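Local coordinates for hypothetical protein (Nitrosomonas europaea, PDB 2IN3) that is probably a thiol-disulfide oxidoreductase of the DsbA family, FrnE-like subfamily, with a putative role as a disulfide isomerase, at residues Met17-Cys21 and His67-Val71; Thr40-Met44 and Val111-Phe115; Gly51-Leu56 and Gly88-Glu94. All blocks are in the same frame, centred on the assembly; numbering follows the deposited sequence.

Contact 1 (Met17-Cys21 and His67-Val71); sequences MCSWC and HWHSV. With PO4 (phosphate ion), chain B; EDO (1,2-ethanediol), chain D.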
# COMPACT_ATOMS: atom_id res chain seq x y z
N MSE A 17 -5.68 -0.29 -2.58
CA MSE A 17 -7.05 0.24 -2.78
C MSE A 17 -7.59 1.09 -1.64
O MSE A 17 -8.80 1.22 -1.47
CB MSE A 17 -8.05 -0.90 -3.09
CG MSE A 17 -7.66 -1.63 -4.38
SE MSE A 17 -8.52 -3.35 -4.58
CE MSE A 17 -10.27 -2.80 -5.24
N CYS A 18 -6.67 1.71 -0.90
CA CYS A 18 -6.96 2.72 0.08
C CYS A 18 -6.59 4.11 -0.51
O CYS A 18 -5.45 4.32 -0.92
CB CYS A 18 -6.14 2.42 1.33
SG CYS A 18 -6.05 3.80 2.51
N SER A 19 -7.57 5.02 -0.59
CA SER A 19 -7.40 6.26 -1.34
C SER A 19 -6.43 7.20 -0.65
O SER A 19 -5.64 7.84 -1.31
CB SER A 19 -8.73 6.95 -1.65
OG SER A 19 -9.46 7.27 -0.47
N TRP A 20 -6.48 7.29 0.67
CA TRP A 20 -5.50 8.12 1.39
C TRP A 20 -4.08 7.59 1.29
O TRP A 20 -3.11 8.36 1.44
CB TRP A 20 -5.90 8.37 2.84
CG TRP A 20 -6.92 9.49 2.95
CD1 TRP A 20 -8.26 9.37 3.21
CD2 TRP A 20 -6.67 10.88 2.78
NE1 TRP A 20 -8.85 10.61 3.23
CE2 TRP A 20 -7.89 11.56 2.99
CE3 TRP A 20 -5.52 11.63 2.49
CZ2 TRP A 20 -8.01 12.95 2.87
CZ3 TRP A 20 -5.64 13.02 2.38
CH2 TRP A 20 -6.87 13.65 2.57
N CYS A 21 -3.94 6.28 1.05
CA CYS A 21 -2.63 5.69 0.74
C CYS A 21 -2.13 6.24 -0.59
O CYS A 21 -0.93 6.59 -0.73
CB CYS A 21 -2.70 4.13 0.71
SG CYS A 21 -2.96 3.44 2.42
N HIS A 67 -14.11 10.25 -0.20
CA HIS A 67 -12.69 10.13 0.17
C HIS A 67 -11.79 10.47 -1.03
O HIS A 67 -10.82 11.20 -0.87
CB HIS A 67 -12.34 8.74 0.76
CG HIS A 67 -12.93 8.53 2.13
ND1 HIS A 67 -13.08 7.28 2.70
CD2 HIS A 67 -13.45 9.41 3.02
CE1 HIS A 67 -13.67 7.40 3.88
NE2 HIS A 67 -13.90 8.69 4.10
N TRP A 68 -12.12 9.96 -2.22
CA TRP A 68 -11.34 10.24 -3.42
C TRP A 68 -11.28 11.75 -3.71
O TRP A 68 -10.22 12.32 -3.91
CB TRP A 68 -11.93 9.56 -4.65
CG TRP A 68 -11.83 8.06 -4.69
CD1 TRP A 68 -11.60 7.19 -3.63
CD2 TRP A 68 -12.04 7.25 -5.84
NE1 TRP A 68 -11.64 5.90 -4.08
CE2 TRP A 68 -11.89 5.90 -5.43
CE3 TRP A 68 -12.31 7.53 -7.20
CZ2 TRP A 68 -11.99 4.82 -6.32
CZ3 TRP A 68 -12.42 6.45 -8.09
CH2 TRP A 68 -12.28 5.11 -7.64
N HIS A 69 -12.43 12.40 -3.73
CA HIS A 69 -12.46 13.85 -3.86
C HIS A 69 -11.58 14.56 -2.80
O HIS A 69 -10.78 15.42 -3.15
CB HIS A 69 -13.89 14.34 -3.82
CG HIS A 69 -14.68 13.99 -5.05
ND1 HIS A 69 -14.46 14.60 -6.26
CD2 HIS A 69 -15.69 13.12 -5.25
CE1 HIS A 69 -15.33 14.14 -7.15
NE2 HIS A 69 -16.08 13.24 -6.56
N SER A 70 -11.71 14.18 -1.51
CA SER A 70 -10.87 14.76 -0.46
C SER A 70 -9.40 14.59 -0.73
O SER A 70 -8.64 15.55 -0.55
CB SER A 70 -11.16 14.19 0.94
OG SER A 70 -12.51 14.35 1.27
N VAL A 71 -9.01 13.38 -1.12
CA VAL A 71 -7.61 13.06 -1.43
C VAL A 71 -7.14 13.93 -2.61
O VAL A 71 -6.06 14.55 -2.57
CB VAL A 71 -7.42 11.57 -1.77
CG1 VAL A 71 -5.98 11.32 -2.29
CG2 VAL A 71 -7.65 10.72 -0.55
P PO4 B . -11.09 4.58 1.25
O1 PO4 B . -12.56 4.89 1.20
O2 PO4 B . -10.81 3.19 1.77
O3 PO4 B . -10.51 4.78 -0.11
O4 PO4 B . -10.49 5.53 2.29
C1 EDO D . -12.45 18.15 0.72
O1 EDO D . -13.17 17.00 0.26
C2 EDO D . -11.96 17.89 2.13
O2 EDO D . -13.04 17.25 2.79
O HOH W 1 -10.52 3.76 -2.46
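A methyl of Val71 lies over one face of the Trp20 indole where helix 19-35 starts against helix 58-75. Cys18 and Cys21 form a CxxC at a helix start, a pattern consistent with the redox site of a thioredoxin fold. Trp20 and Ser19 are the two residues between these cysteines. Val71 CG2 stands over the centre of the indole, a CH-pi contact of 3.6 Å from CG2 to the centroid of the five-membered ring. Trp20 CG lies beside its own backbone N (chi1 -81°), which lays the indole along helix 58-75; its CZ2 comes near Ser70 CB. With an alanine in place of Trp20, Val71 CG2 would probably lose its aromatic cover, opening a gap between the two helices.

Ser19 faces the same helix. Its CB lies against Trp68 CD1 at 3.5 Å, and its OG packs on His67 CB. Ser19 also binds a phosphate ion, probably from the crystallisation liquor. Ser19 OG donates to phosphate O3 at 2.7 Å, and Ser19 N donates to the same oxygen. His67 reaches the phosphate with its ring edge: ND1 gives O1 a nearly straight bond of 2.9 Å, at 167°. A water lies in the plane of the Trp68 indole, at its edge. It accepts from Trp68 NE1 at 2.9 Å and donates to phosphate O3 and, at 3.2 Å, to Met17 O.

Contact 2 (Thr40-Met44 and Val111-Phe115); sequences TVKIM and VFPFF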
# COMPACT_ATOMS: atom_id res chain seq x y z
N THR A 40 15.34 1.03 6.98
CA THR A 40 14.96 0.19 5.83
C THR A 40 13.46 0.27 5.70
O THR A 40 12.74 -0.15 6.61
CB THR A 40 15.38 -1.27 5.99
OG1 THR A 40 16.79 -1.32 6.28
CG2 THR A 40 15.11 -2.04 4.69
N VAL A 41 12.99 0.81 4.57
CA VAL A 41 11.56 1.13 4.42
C VAL A 41 10.91 -0.03 3.67
O VAL A 41 11.36 -0.39 2.58
CB VAL A 41 11.27 2.49 3.71
CG1 VAL A 41 9.77 2.79 3.80
CG2 VAL A 41 12.03 3.66 4.39
N LYS A 42 9.90 -0.65 4.29
CA LYS A 42 9.30 -1.88 3.73
C LYS A 42 7.78 -1.78 3.76
O LYS A 42 7.25 -1.02 4.53
CB LYS A 42 9.75 -3.10 4.52
CG LYS A 42 11.26 -3.40 4.46
CD LYS A 42 11.66 -4.58 5.35
CE LYS A 42 11.17 -5.90 4.82
NZ LYS A 42 11.82 -7.05 5.55
N ILE A 43 7.07 -2.53 2.91
CA ILE A 43 5.59 -2.45 2.92
C ILE A 43 5.06 -3.70 3.62
O ILE A 43 5.54 -4.81 3.36
CB ILE A 43 4.98 -2.37 1.48
CG1 ILE A 43 5.44 -1.11 0.77
CG2 ILE A 43 3.40 -2.35 1.53
CD1 ILE A 43 4.84 -0.94 -0.63
N MSE A 44 4.08 -3.49 4.50
CA MSE A 44 3.28 -4.55 5.09
C MSE A 44 1.82 -4.30 4.64
O MSE A 44 1.10 -3.48 5.23
CB MSE A 44 3.40 -4.57 6.62
CG MSE A 44 2.96 -5.89 7.24
SE MSE A 44 3.05 -5.89 9.20
CE MSE A 44 4.97 -6.19 9.38
N VAL A 111 9.16 -3.43 -4.92
CA VAL A 111 7.93 -3.40 -4.11
C VAL A 111 7.19 -2.03 -4.11
O VAL A 111 5.97 -1.98 -4.36
CB VAL A 111 8.20 -3.86 -2.66
CG1 VAL A 111 6.96 -3.67 -1.78
CG2 VAL A 111 8.63 -5.33 -2.67
N PHE A 112 7.88 -0.94 -3.79
CA PHE A 112 7.19 0.36 -3.81
C PHE A 112 6.70 0.79 -5.22
O PHE A 112 5.55 1.25 -5.36
CB PHE A 112 8.03 1.46 -3.13
CG PHE A 112 7.91 1.46 -1.62
CD1 PHE A 112 8.70 0.62 -0.85
CD2 PHE A 112 6.96 2.27 -0.99
CE1 PHE A 112 8.59 0.61 0.57
CE2 PHE A 112 6.84 2.27 0.43
CZ PHE A 112 7.66 1.43 1.19
N PRO A 113 7.54 0.64 -6.24
CA PRO A 113 7.06 0.89 -7.62
C PRO A 113 5.84 0.03 -8.01
O PRO A 113 4.93 0.56 -8.65
CB PRO A 113 8.25 0.49 -8.47
CG PRO A 113 9.41 0.77 -7.61
CD PRO A 113 8.98 0.31 -6.24
N PHE A 114 5.82 -1.25 -7.64
CA PHE A 114 4.66 -2.11 -7.96
C PHE A 114 3.37 -1.68 -7.23
O PHE A 114 2.28 -1.64 -7.83
CB PHE A 114 4.96 -3.58 -7.65
CG PHE A 114 3.89 -4.53 -8.12
CD1 PHE A 114 3.70 -4.77 -9.49
CD2 PHE A 114 3.13 -5.24 -7.20
CE1 PHE A 114 2.72 -5.66 -9.93
CE2 PHE A 114 2.14 -6.14 -7.65
CZ PHE A 114 1.94 -6.34 -9.00
N PHE A 115 3.48 -1.34 -5.96
CA PHE A 115 2.36 -0.86 -5.16
C PHE A 115 1.78 0.40 -5.86
O PHE A 115 0.55 0.55 -6.06
CB PHE A 115 2.88 -0.49 -3.77
CG PHE A 115 1.80 -0.12 -2.78
CD1 PHE A 115 1.45 -1.04 -1.80
CD2 PHE A 115 1.17 1.13 -2.81
CE1 PHE A 115 0.47 -0.76 -0.85
CE2 PHE A 115 0.16 1.43 -1.84
CZ PHE A 115 -0.17 0.46 -0.87
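Ile43 on strand 40-44 faces Phe112 on helix 111-115, with the segment axes 9.3 Å apart at closest approach and their directions 42° apart. The strand is an outer strand of the central sheet of this thioredoxin-like fold. The helix packs on one face of that sheet.

Ile43 carries most of the strand's side of the contact. Its CB points toward the helix. CG1 lies beside the backbone N (chi1 -62°), and the chain runs on extended to CD1, which puts these two carbons among three helix side chains. CG1 sits above one face of the Phe112 ring, displaced toward the rim. It is 3.4 Å from Phe112 CZ, and the CH-pi contact measures 3.6 Å from CG1 to the ring centroid. CD1 goes deeper, between Val111 and Phe115. Ile43 CD1 is 3.6 Å from Val111 CG1 and equally far from Phe115 CD1. The CG2 branch of Ile43 comes near the same Phe115 ring.

Val41 meets the far end of Phe112 at about a right angle. Val41 CG1 is 3.6 Å from Phe112 CZ. Val41 O lies at the ring edge, near its plane, 3.6 Å from Phe112 CE1. Outside the segments, Ile28 and Arg32 of helix 19-35 also touch Phe112, while Phe115 packs on Ala14 and Val100.

No hydrogen bond joins the two segments. The contact is almost wholly apolar; strand and helix meet here through close packing of Ile43 and Val41 on the helix side chains rather than through directed bonds.

Contact 3 (Gly51-Leu56 and Gly88-Glu94); sequences GTNTPL and GFIYDTE
Gly51 CA lies 3.4 Å from Asp92 OD1, at one end of a contact between two irregular loops of the DsbA-like thioredoxin domain. These loops flank helix 58-75 in the chain. Thr52 N makes a weak hydrogen bond to Asp92 OD1, and the same oxygen caps Glu94 N at 3.2 Å, at the start of helix 94-106. Glu94 N meets it from above the carboxylate plane. Asp92 CG is anti to the backbone N (chi1 -177°), and the carboxylate thereby reaches both amides. The methyl CG2 of Thr52 faces Tyr91 O, while Thr52 O lies against Asp92 CB and Ile90 CG2.

Asn53 bends its side chain back so that ND2 donates to Thr52 O at 2.8 Å. Its CA rests on Ile90 CG2, 3.7 Å away. Thr54 O is linked through a water to Tyr91 N, at the centre of an inverse gamma turn. Pro55 CA packs on Phe89 O. Leu56 runs beside Tyr91, pointing the same way, with CD2 4.2 Å from Tyr91 CD1. Leu56 N closes the contact with a hydrogen bond of 3.1 Å to Phe89 O, nearly in line with the carbonyl bond.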
# COMPACT_ATOMS: atom_id res chain seq x y z
N GLY A 51 -10.70 -8.25 2.18
CA GLY A 51 -11.21 -9.42 1.43
C GLY A 51 -12.73 -9.50 1.35
O GLY A 51 -13.39 -9.62 2.38
N THR A 52 -13.29 -9.47 0.13
CA THR A 52 -14.75 -9.61 -0.08
C THR A 52 -15.21 -10.16 -1.45
O THR A 52 -14.46 -10.15 -2.42
CB THR A 52 -15.51 -8.29 0.19
OG1 THR A 52 -16.92 -8.52 0.10
CG2 THR A 52 -15.12 -7.22 -0.82
N ASN A 53 -16.46 -10.63 -1.49
CA ASN A 53 -17.07 -11.13 -2.73
C ASN A 53 -18.53 -10.73 -2.96
O ASN A 53 -19.27 -11.43 -3.66
CB ASN A 53 -16.88 -12.64 -2.88
CG ASN A 53 -15.91 -12.98 -4.01
OD1 ASN A 53 -16.31 -13.55 -5.02
ND2 ASN A 53 -14.64 -12.60 -3.85
N THR A 54 -18.94 -9.62 -2.37
CA THR A 54 -20.29 -9.09 -2.60
C THR A 54 -20.16 -7.70 -3.24
O THR A 54 -19.21 -6.97 -2.95
CB THR A 54 -21.15 -9.02 -1.30
OG1 THR A 54 -20.76 -7.88 -0.51
CG2 THR A 54 -21.01 -10.30 -0.46
N PRO A 55 -21.10 -7.35 -4.15
CA PRO A 55 -21.06 -6.03 -4.76
C PRO A 55 -21.02 -4.89 -3.75
O PRO A 55 -21.55 -4.99 -2.64
CB PRO A 55 -22.35 -5.98 -5.58
CG PRO A 55 -22.62 -7.41 -5.90
CD PRO A 55 -22.19 -8.18 -4.69
N LEU A 56 -20.33 -3.83 -4.14
CA LEU A 56 -20.25 -2.59 -3.38
C LEU A 56 -21.65 -1.95 -3.30
O LEU A 56 -22.32 -1.80 -4.33
CB LEU A 56 -19.24 -1.68 -4.07
CG LEU A 56 -18.82 -0.37 -3.42
CD1 LEU A 56 -18.25 -0.67 -2.05
CD2 LEU A 56 -17.83 0.36 -4.30
N GLY A 88 -21.80 -3.48 -9.50
CA GLY A 88 -21.39 -4.84 -9.77
C GLY A 88 -19.94 -5.00 -9.39
O GLY A 88 -19.46 -6.12 -9.22
N PHE A 89 -19.23 -3.88 -9.25
CA PHE A 89 -17.84 -3.92 -8.87
C PHE A 89 -17.70 -4.52 -7.47
O PHE A 89 -18.47 -4.17 -6.56
CB PHE A 89 -17.20 -2.53 -8.91
CG PHE A 89 -15.75 -2.54 -8.57
CD1 PHE A 89 -14.81 -3.02 -9.49
CD2 PHE A 89 -15.32 -2.11 -7.31
CE1 PHE A 89 -13.45 -3.05 -9.16
CE2 PHE A 89 -13.97 -2.14 -6.97
CZ PHE A 89 -13.03 -2.60 -7.89
N ILE A 90 -16.75 -5.44 -7.32
CA ILE A 90 -16.50 -6.11 -6.05
C ILE A 90 -15.18 -5.57 -5.49
O ILE A 90 -14.12 -5.70 -6.11
CB ILE A 90 -16.48 -7.65 -6.21
CG1 ILE A 90 -17.85 -8.14 -6.71
CG2 ILE A 90 -16.09 -8.33 -4.88
CD1 ILE A 90 -17.94 -9.64 -6.89
N TYR A 91 -15.25 -4.97 -4.31
CA TYR A 91 -14.12 -4.28 -3.71
C TYR A 91 -13.21 -5.25 -2.90
O TYR A 91 -13.09 -5.13 -1.67
CB TYR A 91 -14.63 -3.10 -2.86
CG TYR A 91 -13.67 -1.94 -2.82
CD1 TYR A 91 -13.89 -0.79 -3.59
CD2 TYR A 91 -12.51 -2.00 -2.04
CE1 TYR A 91 -12.99 0.27 -3.57
CE2 TYR A 91 -11.60 -0.94 -2.02
CZ TYR A 91 -11.85 0.18 -2.78
OH TYR A 91 -10.94 1.20 -2.75
N ASP A 92 -12.60 -6.21 -3.60
CA ASP A 92 -11.72 -7.21 -2.99
C ASP A 92 -10.27 -6.76 -2.98
O ASP A 92 -9.59 -6.76 -4.02
CB ASP A 92 -11.85 -8.57 -3.70
CG ASP A 92 -11.00 -9.66 -3.04
OD1 ASP A 92 -10.54 -9.48 -1.88
OD2 ASP A 92 -10.78 -10.73 -3.67
N THR A 93 -9.78 -6.38 -1.80
CA THR A 93 -8.44 -5.82 -1.69
C THR A 93 -7.33 -6.89 -1.54
O THR A 93 -6.14 -6.56 -1.64
CB THR A 93 -8.34 -4.79 -0.54
OG1 THR A 93 -8.61 -5.44 0.69
CG2 THR A 93 -9.37 -3.63 -0.69
N GLU A 94 -7.69 -8.15 -1.33
CA GLU A 94 -6.67 -9.16 -1.04
C GLU A 94 -5.70 -9.48 -2.20
O GLU A 94 -4.49 -9.62 -1.95
CB GLU A 94 -7.28 -10.44 -0.43
CG GLU A 94 -6.27 -11.46 0.07
CD GLU A 94 -5.77 -12.38 -1.02
OE1 GLU A 94 -6.44 -12.44 -2.07
OE2 GLU A 94 -4.72 -13.06 -0.83
O HOH W 2 -17.52 -4.62 -3.13
O HOH W 3 -21.06 -2.53 -6.99

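Overall arrangement
Contacts 1 and 3 touch, although their centres are about 17 Å apart. Tyr91 OH of contact 3 makes a probable hydrogen bond to Met17 O of contact 1, at 2.5 Å. Met17 is a selenomethionine, and its SE packs on Asp92 O, 3.6 Å away. The loop pair 51-56 and 88-94 lies beside the putative redox site, with Tyr91 near Cys18 and Cys21 but not touching them. The Tyr91 side chain comes within about 4 Å of the phosphate of contact 1, nearest atoms. Contact 2 does not touch contact 1: centres are about 19 Å apart, nearest atoms about 5 Å. The Phe115 side chain lies near the cysteine pair without touching it. Contacts 2 and 3 do not touch; their centres are about 24 Å apart.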